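Local coordinates for protein 433aa long hypothetical phosphoribosylglycinamide formyl transferase (Pyrococcus horikoshii, PDB 2DWC) that is of unknown function but, as a PurT-like member of the ATP-grasp family, holds adenosine-5'-diphosphate between two beta sheets, at residues B[123-128]-B[198-203]; B[150-155]-B[159-164]; B[264-269]-B[287-292]. One frame throughout, in Å; residues are numbered along the deposited sequence.

Contact 1 (B[123-128]-B[198-203]); sequences RLRETL and KIIVEE. With ADP (adenosine-5'-diphosphate), chain H.
In the nucleotide pocket of the ATP-grasp fold, Arg-125 on helix 121-132 reaches over to Ile-200 and Glu-202, two residues that point from the same side of strand 199-203. The backbones stay well apart, with 9.3 Å between Arg-125 CA and Ile-200 CA, and the long side chains bridge the gap. CG of Arg-125 stands anti to the backbone N (chi1 -177°), and further bends at chi2 and chi3 fold the chain so that its stem meets Ile-200 while its head meets Glu-202. The stem contact is apolar: Arg-125 CG rests against Ile-200 CD1 at 4.1 Å, the two side chains crossing at about a right angle. At the head, Arg-125 NH2 and Glu-202 OE1 form a salt bridge of 3.5 Å. The guanidinium and carboxylate planes are inclined by 50°, and the oxygen lies well off the guanidinium plane with no N-H aimed at it, so this link is one of charge alone. The directional link runs through a water in the plane of the guanidinium, which accepts from Arg-125 NH2 at 2.8 Å and donates to Glu-202 OE2 at 2.6 Å. Ser-137 OG makes a second bridge, bonded to both Arg-125 NH1 and Glu-202 OE2, while Lys-162 pairs with Glu-202 OE1. Arg-125 is thus a second-shell residue that probably helps to position the glutamate facing the base. The amino group of ADP is held at two neighbouring residues: N6 donates to the backbone O of Glu-203 at 3.0 Å, and also to Glu-202 OE2 at 3.1 Å, with an N-H...O angle of 158°. Water, Ser-137 and the adenine amino group therefore all converge on the single oxygen Glu-202 OE2.

Contact 2 (B[150-155]-B[159-164]); sequences EACEKI and CHTKAI. With ADP (adenosine-5'-diphosphate), chain H.
Apolar packing joins Cys-152 and Ile-155 of helix 145-155 to Cys-159 and Thr-161 of strand 159-163, across the three-residue connection between them in the ATP-grasp domain. The two sulfurs, Cys-152 SG and Cys-159 SG, lie 3.8 Å apart, in van der Waals contact and far too distant for a disulfide. Cys-152 SG also touches the methyl of Thr-161, and Ile-155 CG2, anti to its own backbone N, meets Cys-159 CB at 3.9 Å. No hydrogen bond links helix to strand.

Polar and ring contacts belong to the strand residues directed to the nucleotide. His-160 turns away from the helix and lays one ring face over the adenine; ADP C5 lies over the middle of the His-160 ring, 3.7 Å above its plane. Lys-162, extended beyond CG, donates from NZ to ADP N7 at 2.9 Å and to ADP O2A at 3.0 Å, tying base to alpha-phosphate.

The short helix and strand segments run roughly antiparallel, at 147°, their axes 9.2 Å apart. Ala-151 and Ile-155 extend the packing to Val-201 and Met-140, and strand 159-163 lies between strands 199-203 and 173-175.

Contact 3 (B[264-269]-B[287-292]); sequences KRITDV and VWANEV. With ADP (adenosine-5'-diphosphate), chain H.
Ile-266 of helix 253-270 is the hub of this contact, packing against Ala-289 and Val-292 of strand 286-293 in the ATP-grasp domain. Its two branches divide the work. The longer one, extended at chi2 (163°), brings Ile-266 CD1 to Ala-289 CB at 4.0 Å; the shorter one brings Ile-266 CG2 to Val-292 CG1 at 4.2 Å. Ala-289 and Val-292 both point toward the helix although they are three positions apart, with two residues between, which strict strand alternation would not allow. A classic beta bulge accounts for it: Asn-290 and Glu-291 both face Glu-279 on strand 274-283, and both turn away from the helix. The extra residue thus puts two side chains in succession on the nucleotide side and returns Val-292 to the helix side.

The apolar core widens beyond the trio, for Ile-262 packs on Ala-289, Val-278 on Ile-266, and Leu-124 of helix 121-132 on Val-292.

Across the strand from Ile-266, Glu-291 extends beyond CG to the diphosphate of ADP. Its OE2 comes within 2.7 Å of ADP O3A, but no hydrogen bond is assigned between these two oxygens, and the approach is doubtful as an attraction. Asn-290 OD1 lies further off, 3.5 Å from ADP O2A. With no hydrogen bond or charge pair between helix and strand, the contact depends on the fit of aliphatic groups alone, and the bulge sets Asn-290 and Glu-291 on the nucleotide side and Val-292 on the helix side: hydrocarbon against the helix, carboxamide and carboxylate beside the phosphates.

Overall arrangement
Contact 2 lies within the chain span of contact 1, and contact 3 follows both. Contacts 1 and 2 have centres about 10 Å apart and share the four-stranded antiparallel sheet, in which strands 199-203 and 159-163 are neighbours joined by probable backbone hydrogen bonds. Contact 3 is built on the larger mixed sheet, its centre about 13 Å from contact 1 and about 22 Å from contact 2. Helix 121-132 touches both sheets, Arg-125 reaching strand 199-203 and Leu-124 the strand of contact 3. Each contact includes residues touching ADP, so the nucleotide lies between the sheets, as in other ATP-grasp proteins: contacts 1 and 2 hold the adenine, contact 2 also the alpha-phosphate, and contact 3 flanks the diphosphate.

Contact 1 (B[123-128]-B[198-203])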
loop_
_atom_site.group_PDB
_atom_site.type_symbol
_atom_site.label_atom_id
_atom_site.label_comp_id
_atom_site.label_asym_id
_atom_site.label_seq_id
_atom_site.Cartn_x
_atom_site.Cartn_y
_atom_site.Cartn_z
ATOM N N ARG B 123 -28.007 -22.482 -8.144
ATOM C CA ARG B 123 -27.454 -22.099 -9.426
ATOM C C ARG B 123 -25.933 -22.359 -9.425
ATOM O O ARG B 123 -25.370 -22.824 -10.408
ATOM C CB ARG B 123 -27.736 -20.616 -9.714
ATOM C CG ARG B 123 -29.227 -20.274 -9.858
ATOM C CD ARG B 123 -29.434 -18.879 -10.478
ATOM N NE ARG B 123 -29.125 -17.774 -9.563
ATOM C CZ ARG B 123 -30.043 -17.026 -8.947
ATOM N NH1 ARG B 123 -31.335 -17.265 -9.148
ATOM N NH2 ARG B 123 -29.678 -16.032 -8.138
ATOM N N LEU B 124 -25.286 -22.068 -8.308
ATOM C CA LEU B 124 -23.841 -22.250 -8.212
ATOM C C LEU B 124 -23.440 -23.722 -8.255
ATOM O O LEU B 124 -22.582 -24.117 -9.042
ATOM C CB LEU B 124 -23.320 -21.635 -6.920
ATOM C CG LEU B 124 -21.799 -21.682 -6.776
ATOM C CD1 LEU B 124 -21.156 -21.058 -8.025
ATOM C CD2 LEU B 124 -21.401 -20.947 -5.495
ATOM N N ARG B 125 -24.062 -24.520 -7.393
ATOM C CA ARG B 125 -23.730 -25.943 -7.346
ATOM C C ARG B 125 -23.974 -26.588 -8.701
ATOM O O ARG B 125 -23.140 -27.350 -9.196
ATOM C CB ARG B 125 -24.537 -26.646 -6.239
ATOM C CG ARG B 125 -24.200 -28.154 -6.063
ATOM C CD ARG B 125 -22.691 -28.469 -5.978
ATOM N NE ARG B 125 -22.001 -27.827 -4.839
ATOM C CZ ARG B 125 -21.707 -28.428 -3.694
ATOM N NH1 ARG B 125 -22.048 -29.696 -3.503
ATOM N NH2 ARG B 125 -21.028 -27.776 -2.757
ATOM N N GLU B 126 -25.100 -26.287 -9.340
ATOM C CA GLU B 126 -25.353 -26.886 -10.646
ATOM C C GLU B 126 -24.334 -26.425 -11.684
ATOM O O GLU B 126 -23.972 -27.172 -12.595
ATOM C CB GLU B 126 -26.785 -26.569 -11.099
ATOM C CG GLU B 126 -27.854 -27.242 -10.211
ATOM C CD GLU B 126 -27.567 -28.734 -9.989
ATOM O OE1 GLU B 126 -27.308 -29.140 -8.830
ATOM O OE2 GLU B 126 -27.579 -29.490 -10.978
ATOM N N THR B 127 -23.858 -25.186 -11.548
ATOM C CA THR B 127 -22.850 -24.697 -12.478
ATOM C C THR B 127 -21.565 -25.507 -12.292
ATOM O O THR B 127 -20.925 -25.899 -13.272
ATOM C CB THR B 127 -22.582 -23.170 -12.254
ATOM O OG1 THR B 127 -23.786 -22.443 -12.544
ATOM C CG2 THR B 127 -21.459 -22.658 -13.169
ATOM N N LEU B 128 -21.182 -25.743 -11.035
ATOM C CA LEU B 128 -19.973 -26.525 -10.782
ATOM C C LEU B 128 -20.094 -27.966 -11.270
ATOM O O LEU B 128 -19.155 -28.506 -11.839
ATOM C CB LEU B 128 -19.639 -26.571 -9.291
ATOM C CG LEU B 128 -18.702 -25.478 -8.740
ATOM C CD1 LEU B 128 -19.114 -24.126 -9.272
ATOM C CD2 LEU B 128 -18.729 -25.505 -7.210
ATOM N N LYS B 198 -35.989 -23.133 0.069
ATOM C CA LYS B 198 -35.173 -24.108 -0.656
ATOM C C LYS B 198 -33.896 -24.392 0.156
ATOM O O LYS B 198 -33.270 -23.476 0.690
ATOM C CB LYS B 198 -34.814 -23.549 -2.033
ATOM C CG LYS B 198 -34.102 -24.529 -2.940
ATOM C CD LYS B 198 -35.045 -25.119 -3.971
ATOM C CE LYS B 198 -34.360 -26.238 -4.736
ATOM N NZ LYS B 198 -35.097 -26.666 -5.958
ATOM N N ILE B 199 -33.510 -25.660 0.257
ATOM C CA ILE B 199 -32.333 -26.020 1.035
ATOM C C ILE B 199 -31.456 -27.003 0.273
ATOM O O ILE B 199 -31.969 -27.807 -0.521
ATOM C CB ILE B 199 -32.750 -26.688 2.379
ATOM C CG1 ILE B 199 -33.426 -25.659 3.295
ATOM C CG2 ILE B 199 -31.544 -27.314 3.053
ATOM C CD1 ILE B 199 -33.949 -26.240 4.609
ATOM N N ILE B 200 -30.135 -26.917 0.467
ATOM C CA ILE B 200 -29.248 -27.882 -0.165
ATOM C C ILE B 200 -28.706 -28.695 1.002
ATOM O O ILE B 200 -28.330 -28.147 2.043
ATOM C CB ILE B 200 -28.073 -27.232 -0.988
ATOM C CG1 ILE B 200 -27.185 -28.340 -1.559
ATOM C CG2 ILE B 200 -27.263 -26.277 -0.117
ATOM C CD1 ILE B 200 -26.053 -27.869 -2.468
ATOM N N VAL B 201 -28.734 -30.013 0.843
ATOM C CA VAL B 201 -28.257 -30.927 1.867
ATOM C C VAL B 201 -27.002 -31.585 1.328
ATOM O O VAL B 201 -27.041 -32.214 0.265
ATOM C CB VAL B 201 -29.310 -32.041 2.166
ATOM C CG1 VAL B 201 -28.767 -32.979 3.239
ATOM C CG2 VAL B 201 -30.619 -31.407 2.637
ATOM N N GLU B 202 -25.891 -31.461 2.055
ATOM C CA GLU B 202 -24.628 -32.023 1.584
ATOM C C GLU B 202 -23.990 -33.028 2.525
ATOM O O GLU B 202 -24.091 -32.891 3.742
ATOM C CB GLU B 202 -23.581 -30.904 1.389
ATOM C CG GLU B 202 -24.022 -29.750 0.513
ATOM C CD GLU B 202 -22.930 -28.670 0.397
ATOM O OE1 GLU B 202 -23.242 -27.549 -0.037
ATOM O OE2 GLU B 202 -21.764 -28.959 0.742
ATOM N N GLU B 203 -23.262 -33.986 1.953
ATOM C CA GLU B 203 -22.537 -34.934 2.794
ATOM C C GLU B 203 -21.394 -34.194 3.510
ATOM O O GLU B 203 -20.858 -33.199 2.996
ATOM C CB GLU B 203 -21.941 -36.063 1.959
ATOM C CG GLU B 203 -21.081 -35.586 0.840
ATOM C CD GLU B 203 -20.060 -36.610 0.405
ATOM O OE1 GLU B 203 -19.590 -36.500 -0.735
ATOM O OE2 GLU B 203 -19.716 -37.517 1.196
HETATM P PB ADP H . -20.798 -19.820 3.614
HETATM O O1B ADP H . -20.365 -18.803 2.629
HETATM O O2B ADP H . -20.109 -19.960 5.064
HETATM O O3B ADP H . -22.258 -20.493 3.554
HETATM P PA ADP H . -20.501 -22.599 3.380
HETATM O O1A ADP H . -21.786 -22.634 4.113
HETATM O O2A ADP H . -20.606 -23.391 1.984
HETATM O O3A ADP H . -20.042 -21.103 3.003
HETATM O "O5'" ADP H . -19.307 -23.266 4.223
HETATM C "C5'" ADP H . -18.961 -22.755 5.513
HETATM C "C4'" ADP H . -18.081 -23.780 6.227
HETATM O "O4'" ADP H . -18.831 -24.918 6.682
HETATM C "C3'" ADP H . -17.068 -24.351 5.236
HETATM O "O3'" ADP H . -15.975 -23.438 5.109
HETATM C "C2'" ADP H . -16.641 -25.567 6.053
HETATM O "O2'" ADP H . -15.891 -25.134 7.191
HETATM C "C1'" ADP H . -18.008 -26.085 6.504
HETATM N N9 ADP H . -18.637 -26.915 5.450
HETATM C C8 ADP H . -19.515 -26.505 4.540
HETATM N N7 ADP H . -19.877 -27.536 3.775
HETATM C C5 ADP H . -19.229 -28.608 4.206
HETATM C C6 ADP H . -19.185 -29.943 3.811
HETATM N N6 ADP H . -19.954 -30.377 2.818
HETATM N N1 ADP H . -18.380 -30.787 4.472
HETATM C C2 ADP H . -17.638 -30.377 5.485
HETATM N N3 ADP H . -17.657 -29.117 5.889
HETATM C C4 ADP H . -18.433 -28.217 5.276
HETATM O O HOH W 1 -19.576 -27.962 -0.350
#

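Contact 2 (B[150-155]-B[159-164])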
loop_
_atom_site.group_PDB
_atom_site.type_symbol
_atom_site.label_atom_id
_atom_site.label_comp_id
_atom_site.label_asym_id
_atom_site.label_seq_id
_atom_site.Cartn_x
_atom_site.Cartn_y
_atom_site.Cartn_z
ATOM N N GLU B 150 -36.273 -36.898 3.814
ATOM C CA GLU B 150 -35.795 -37.916 2.885
ATOM C C GLU B 150 -34.375 -37.600 2.418
ATOM O O GLU B 150 -33.543 -38.500 2.291
ATOM C CB GLU B 150 -36.740 -38.033 1.686
ATOM C CG GLU B 150 -36.368 -39.153 0.703
ATOM C CD GLU B 150 -37.411 -39.371 -0.397
ATOM O OE1 GLU B 150 -38.338 -38.532 -0.543
ATOM O OE2 GLU B 150 -37.292 -40.388 -1.119
ATOM N N ALA B 151 -34.100 -36.320 2.181
ATOM C CA ALA B 151 -32.772 -35.908 1.723
ATOM C C ALA B 151 -31.706 -36.196 2.782
ATOM O O ALA B 151 -30.682 -36.805 2.484
ATOM C CB ALA B 151 -32.785 -34.413 1.368
ATOM N N CYS B 152 -31.935 -35.761 4.016
ATOM C CA CYS B 152 -30.958 -36.015 5.074
ATOM C C CYS B 152 -30.709 -37.514 5.256
ATOM O O CYS B 152 -29.569 -37.942 5.451
ATOM C CB CYS B 152 -31.415 -35.395 6.393
ATOM S SG CYS B 152 -31.364 -33.574 6.418
ATOM N N GLU B 153 -31.774 -38.310 5.180
ATOM C CA GLU B 153 -31.655 -39.758 5.316
ATOM C C GLU B 153 -30.863 -40.337 4.161
ATOM O O GLU B 153 -30.002 -41.191 4.354
ATOM C CB GLU B 153 -33.042 -40.421 5.343
ATOM C CG GLU B 153 -33.787 -40.273 6.660
ATOM C CD GLU B 153 -33.135 -41.057 7.803
ATOM O OE1 GLU B 153 -32.560 -42.143 7.551
ATOM O OE2 GLU B 153 -33.209 -40.587 8.954
ATOM N N LYS B 154 -31.142 -39.862 2.952
ATOM C CA LYS B 154 -30.441 -40.360 1.777
ATOM C C LYS B 154 -28.976 -39.935 1.719
ATOM O O LYS B 154 -28.123 -40.684 1.244
ATOM C CB LYS B 154 -31.148 -39.885 0.520
ATOM C CG LYS B 154 -31.015 -40.809 -0.669
ATOM C CD LYS B 154 -31.976 -40.353 -1.765
ATOM C CE LYS B 154 -32.764 -41.512 -2.359
ATOM N NZ LYS B 154 -33.791 -41.020 -3.322
ATOM N N ILE B 155 -28.682 -38.722 2.175
ATOM C CA ILE B 155 -27.301 -38.232 2.155
ATOM C C ILE B 155 -26.487 -38.918 3.243
ATOM O O ILE B 155 -25.312 -39.218 3.050
ATOM C CB ILE B 155 -27.261 -36.705 2.376
ATOM C CG1 ILE B 155 -27.822 -35.992 1.139
ATOM C CG2 ILE B 155 -25.850 -36.265 2.709
ATOM C CD1 ILE B 155 -27.046 -36.251 -0.138
ATOM N N CYS B 159 -24.840 -34.453 8.168
ATOM C CA CYS B 159 -24.908 -33.747 6.893
ATOM C C CYS B 159 -25.082 -32.248 7.140
ATOM O O CYS B 159 -25.440 -31.822 8.240
ATOM C CB CYS B 159 -26.046 -34.296 6.014
ATOM S SG CYS B 159 -27.693 -34.285 6.788
ATOM N N HIS B 160 -24.793 -31.451 6.118
ATOM C CA HIS B 160 -24.910 -29.997 6.219
ATOM C C HIS B 160 -26.132 -29.504 5.448
ATOM O O HIS B 160 -26.286 -29.838 4.278
ATOM C CB HIS B 160 -23.667 -29.327 5.610
ATOM C CG HIS B 160 -22.392 -29.688 6.298
ATOM N ND1 HIS B 160 -21.842 -28.913 7.297
ATOM C CD2 HIS B 160 -21.573 -30.756 6.155
ATOM C CE1 HIS B 160 -20.737 -29.488 7.738
ATOM N NE2 HIS B 160 -20.551 -30.607 7.062
ATOM N N THR B 161 -26.974 -28.702 6.087
ATOM C CA THR B 161 -28.141 -28.142 5.401
ATOM C C THR B 161 -27.886 -26.640 5.270
ATOM O O THR B 161 -27.492 -25.993 6.233
ATOM C CB THR B 161 -29.455 -28.331 6.202
ATOM O OG1 THR B 161 -29.330 -27.718 7.487
ATOM C CG2 THR B 161 -29.764 -29.810 6.383
ATOM N N LYS B 162 -28.122 -26.095 4.086
ATOM C CA LYS B 162 -27.884 -24.668 3.861
ATOM C C LYS B 162 -29.014 -24.040 3.070
ATOM O O LYS B 162 -29.506 -24.616 2.094
ATOM C CB LYS B 162 -26.565 -24.464 3.094
ATOM C CG LYS B 162 -25.372 -25.251 3.634
ATOM C CD LYS B 162 -24.172 -25.221 2.661
ATOM C CE LYS B 162 -23.032 -26.152 3.123
ATOM N NZ LYS B 162 -21.846 -26.069 2.202
ATOM N N ALA B 163 -29.420 -22.847 3.500
ATOM C CA ALA B 163 -30.464 -22.098 2.816
ATOM C C ALA B 163 -29.921 -21.727 1.433
ATOM O O ALA B 163 -28.755 -21.326 1.298
ATOM C CB ALA B 163 -30.798 -20.846 3.617
ATOM N N ILE B 164 -30.755 -21.855 0.406
ATOM C CA ILE B 164 -30.322 -21.558 -0.963
ATOM C C ILE B 164 -29.848 -20.114 -1.191
ATOM O O ILE B 164 -29.064 -19.846 -2.103
ATOM C CB ILE B 164 -31.439 -21.919 -1.973
ATOM C CG1 ILE B 164 -30.903 -22.928 -2.990
ATOM C CG2 ILE B 164 -31.954 -20.672 -2.679
ATOM C CD1 ILE B 164 -30.415 -24.225 -2.364
HETATM P PB ADP H . -20.798 -19.820 3.614
HETATM O O1B ADP H . -20.365 -18.803 2.629
HETATM O O2B ADP H . -20.109 -19.960 5.064
HETATM O O3B ADP H . -22.258 -20.493 3.554
HETATM P PA ADP H . -20.501 -22.599 3.380
HETATM O O1A ADP H . -21.786 -22.634 4.113
HETATM O O2A ADP H . -20.606 -23.391 1.984
HETATM O O3A ADP H . -20.042 -21.103 3.003
HETATM O "O5'" ADP H . -19.307 -23.266 4.223
HETATM C "C5'" ADP H . -18.961 -22.755 5.513
HETATM C "C4'" ADP H . -18.081 -23.780 6.227
HETATM O "O4'" ADP H . -18.831 -24.918 6.682
HETATM C "C3'" ADP H . -17.068 -24.351 5.236
HETATM O "O3'" ADP H . -15.975 -23.438 5.109
HETATM C "C2'" ADP H . -16.641 -25.567 6.053
HETATM O "O2'" ADP H . -15.891 -25.134 7.191
HETATM C "C1'" ADP H . -18.008 -26.085 6.504
HETATM N N9 ADP H . -18.637 -26.915 5.450
HETATM C C8 ADP H . -19.515 -26.505 4.540
HETATM N N7 ADP H . -19.877 -27.536 3.775
HETATM C C5 ADP H . -19.229 -28.608 4.206
HETATM C C6 ADP H . -19.185 -29.943 3.811
HETATM N N6 ADP H . -19.954 -30.377 2.818
HETATM N N1 ADP H . -18.380 -30.787 4.472
HETATM C C2 ADP H . -17.638 -30.377 5.485
HETATM N N3 ADP H . -17.657 -29.117 5.889
HETATM C C4 ADP H . -18.433 -28.217 5.276
#

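Contact 3 (B[264-269]-B[287-292])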
loop_
_atom_site.group_PDB
_atom_site.type_symbol
_atom_site.label_atom_id
_atom_site.label_comp_id
_atom_site.label_asym_id
_atom_site.label_seq_id
_atom_site.Cartn_x
_atom_site.Cartn_y
_atom_site.Cartn_z
ATOM N N LYS B 264 -9.541 -23.598 -12.611
ATOM C CA LYS B 264 -9.595 -23.223 -14.024
ATOM C C LYS B 264 -10.918 -23.600 -14.689
ATOM O O LYS B 264 -11.481 -22.817 -15.474
ATOM C CB LYS B 264 -8.421 -23.869 -14.785
ATOM C CG LYS B 264 -8.380 -23.586 -16.304
ATOM C CD LYS B 264 -8.049 -22.156 -16.619
ATOM C CE LYS B 264 -7.470 -21.998 -18.045
ATOM N NZ LYS B 264 -8.423 -22.408 -19.127
ATOM N N ARG B 265 -11.410 -24.797 -14.379
ATOM C CA ARG B 265 -12.677 -25.259 -14.967
ATOM C C ARG B 265 -13.818 -24.345 -14.513
ATOM O O ARG B 265 -14.704 -24.028 -15.294
ATOM C CB ARG B 265 -12.964 -26.699 -14.541
ATOM C CG ARG B 265 -12.247 -27.750 -15.400
ATOM C CD ARG B 265 -12.606 -29.137 -14.892
ATOM N NE ARG B 265 -12.215 -30.207 -15.795
ATOM C CZ ARG B 265 -12.694 -30.360 -17.024
ATOM N NH1 ARG B 265 -13.585 -29.498 -17.515
ATOM N NH2 ARG B 265 -12.293 -31.396 -17.752
ATOM N N ILE B 266 -13.753 -23.888 -13.267
ATOM C CA ILE B 266 -14.806 -23.018 -12.744
ATOM C C ILE B 266 -14.722 -21.615 -13.340
ATOM O O ILE B 266 -15.722 -21.071 -13.797
ATOM C CB ILE B 266 -14.740 -22.933 -11.224
ATOM C CG1 ILE B 266 -15.218 -24.273 -10.632
ATOM C CG2 ILE B 266 -15.638 -21.765 -10.708
ATOM C CD1 ILE B 266 -14.828 -24.478 -9.150
ATOM N N THR B 267 -13.537 -21.024 -13.324
ATOM C CA THR B 267 -13.446 -19.668 -13.872
ATOM C C THR B 267 -13.654 -19.619 -15.385
ATOM O O THR B 267 -14.162 -18.627 -15.903
ATOM C CB THR B 267 -12.126 -18.967 -13.444
ATOM O OG1 THR B 267 -11.004 -19.676 -13.966
ATOM C CG2 THR B 267 -12.039 -18.916 -11.898
ATOM N N ASP B 268 -13.275 -20.673 -16.118
ATOM C CA ASP B 268 -13.537 -20.686 -17.571
ATOM C C ASP B 268 -15.064 -20.614 -17.789
ATOM O O ASP B 268 -15.531 -20.008 -18.769
ATOM C CB ASP B 268 -13.022 -21.995 -18.202
ATOM C CG ASP B 268 -11.526 -21.988 -18.453
ATOM O OD1 ASP B 268 -11.003 -23.082 -18.776
ATOM O OD2 ASP B 268 -10.857 -20.923 -18.329
ATOM N N VAL B 269 -15.843 -21.267 -16.927
ATOM C CA VAL B 269 -17.301 -21.185 -17.065
ATOM C C VAL B 269 -17.861 -19.806 -16.645
ATOM O O VAL B 269 -18.733 -19.247 -17.325
ATOM C CB VAL B 269 -18.002 -22.265 -16.232
ATOM C CG1 VAL B 269 -19.519 -22.026 -16.229
ATOM C CG2 VAL B 269 -17.688 -23.663 -16.835
ATOM N N VAL B 287 -9.363 -33.334 -3.775
ATOM C CA VAL B 287 -9.874 -31.954 -3.666
ATOM C C VAL B 287 -11.353 -31.890 -4.077
ATOM O O VAL B 287 -11.769 -32.527 -5.053
ATOM C CB VAL B 287 -9.028 -31.014 -4.573
ATOM C CG1 VAL B 287 -9.472 -29.536 -4.424
ATOM C CG2 VAL B 287 -7.552 -31.154 -4.211
ATOM N N TRP B 288 -12.145 -31.152 -3.310
ATOM C CA TRP B 288 -13.572 -30.970 -3.620
ATOM C C TRP B 288 -13.844 -29.475 -3.768
ATOM O O TRP B 288 -13.361 -28.703 -2.944
ATOM C CB TRP B 288 -14.442 -31.458 -2.468
ATOM C CG TRP B 288 -14.430 -32.942 -2.204
ATOM C CD1 TRP B 288 -15.354 -33.860 -2.648
ATOM C CD2 TRP B 288 -13.514 -33.664 -1.360
ATOM N NE1 TRP B 288 -15.073 -35.104 -2.120
ATOM C CE2 TRP B 288 -13.953 -35.016 -1.330
ATOM C CE3 TRP B 288 -12.375 -33.304 -0.622
ATOM C CZ2 TRP B 288 -13.287 -36.007 -0.585
ATOM C CZ3 TRP B 288 -11.707 -34.298 0.124
ATOM C CH2 TRP B 288 -12.174 -35.631 0.132
ATOM N N ALA B 289 -14.614 -29.074 -4.783
ATOM C CA ALA B 289 -14.974 -27.660 -4.959
ATOM C C ALA B 289 -16.141 -27.386 -4.053
ATOM O O ALA B 289 -17.104 -28.155 -4.026
ATOM C CB ALA B 289 -15.375 -27.345 -6.413
ATOM N N ASN B 290 -16.090 -26.273 -3.320
ATOM C CA ASN B 290 -17.154 -25.969 -2.398
ATOM C C ASN B 290 -18.015 -24.858 -2.968
ATOM O O ASN B 290 -19.174 -25.070 -3.275
ATOM C CB ASN B 290 -16.561 -25.594 -1.039
ATOM C CG ASN B 290 -17.598 -25.069 -0.069
ATOM O OD1 ASN B 290 -18.768 -25.424 -0.144
ATOM N ND2 ASN B 290 -17.153 -24.237 0.878
ATOM N N GLU B 291 -17.447 -23.666 -3.118
ATOM C CA GLU B 291 -18.235 -22.575 -3.688
ATOM C C GLU B 291 -17.243 -21.557 -4.264
ATOM O O GLU B 291 -16.064 -21.823 -4.320
ATOM C CB GLU B 291 -19.100 -21.947 -2.599
ATOM C CG GLU B 291 -18.299 -21.277 -1.496
ATOM C CD GLU B 291 -19.179 -20.812 -0.351
ATOM O OE1 GLU B 291 -20.389 -20.622 -0.581
ATOM O OE2 GLU B 291 -18.660 -20.619 0.767
ATOM N N VAL B 292 -17.714 -20.407 -4.722
ATOM C CA VAL B 292 -16.771 -19.440 -5.283
ATOM C C VAL B 292 -17.303 -18.015 -5.128
ATOM O O VAL B 292 -18.510 -17.779 -5.227
ATOM C CB VAL B 292 -16.495 -19.770 -6.789
ATOM C CG1 VAL B 292 -17.776 -20.048 -7.482
ATOM C CG2 VAL B 292 -15.782 -18.599 -7.500
HETATM P PB ADP H . -20.798 -19.820 3.614
HETATM O O1B ADP H . -20.365 -18.803 2.629
HETATM O O2B ADP H . -20.109 -19.960 5.064
HETATM O O3B ADP H . -22.258 -20.493 3.554
HETATM P PA ADP H . -20.501 -22.599 3.380
HETATM O O1A ADP H . -21.786 -22.634 4.113
HETATM O O2A ADP H . -20.606 -23.391 1.984
HETATM O O3A ADP H . -20.042 -21.103 3.003
HETATM O "O5'" ADP H . -19.307 -23.266 4.223
HETATM C "C5'" ADP H . -18.961 -22.755 5.513
HETATM C "C4'" ADP H . -18.081 -23.780 6.227
HETATM O "O4'" ADP H . -18.831 -24.918 6.682
HETATM C "C3'" ADP H . -17.068 -24.351 5.236
HETATM O "O3'" ADP H . -15.975 -23.438 5.109
HETATM C "C2'" ADP H . -16.641 -25.567 6.053
HETATM O "O2'" ADP H . -15.891 -25.134 7.191
HETATM C "C1'" ADP H . -18.008 -26.085 6.504
HETATM N N9 ADP H . -18.637 -26.915 5.450
HETATM C C8 ADP H . -19.515 -26.505 4.540
HETATM N N7 ADP H . -19.877 -27.536 3.775
HETATM C C5 ADP H . -19.229 -28.608 4.206
HETATM C C6 ADP H . -19.185 -29.943 3.811
HETATM N N6 ADP H . -19.954 -30.377 2.818
HETATM N N1 ADP H . -18.380 -30.787 4.472
HETATM C C2 ADP H . -17.638 -30.377 5.485
HETATM N N3 ADP H . -17.657 -29.117 5.889
HETATM C C4 ADP H . -18.433 -28.217 5.276
#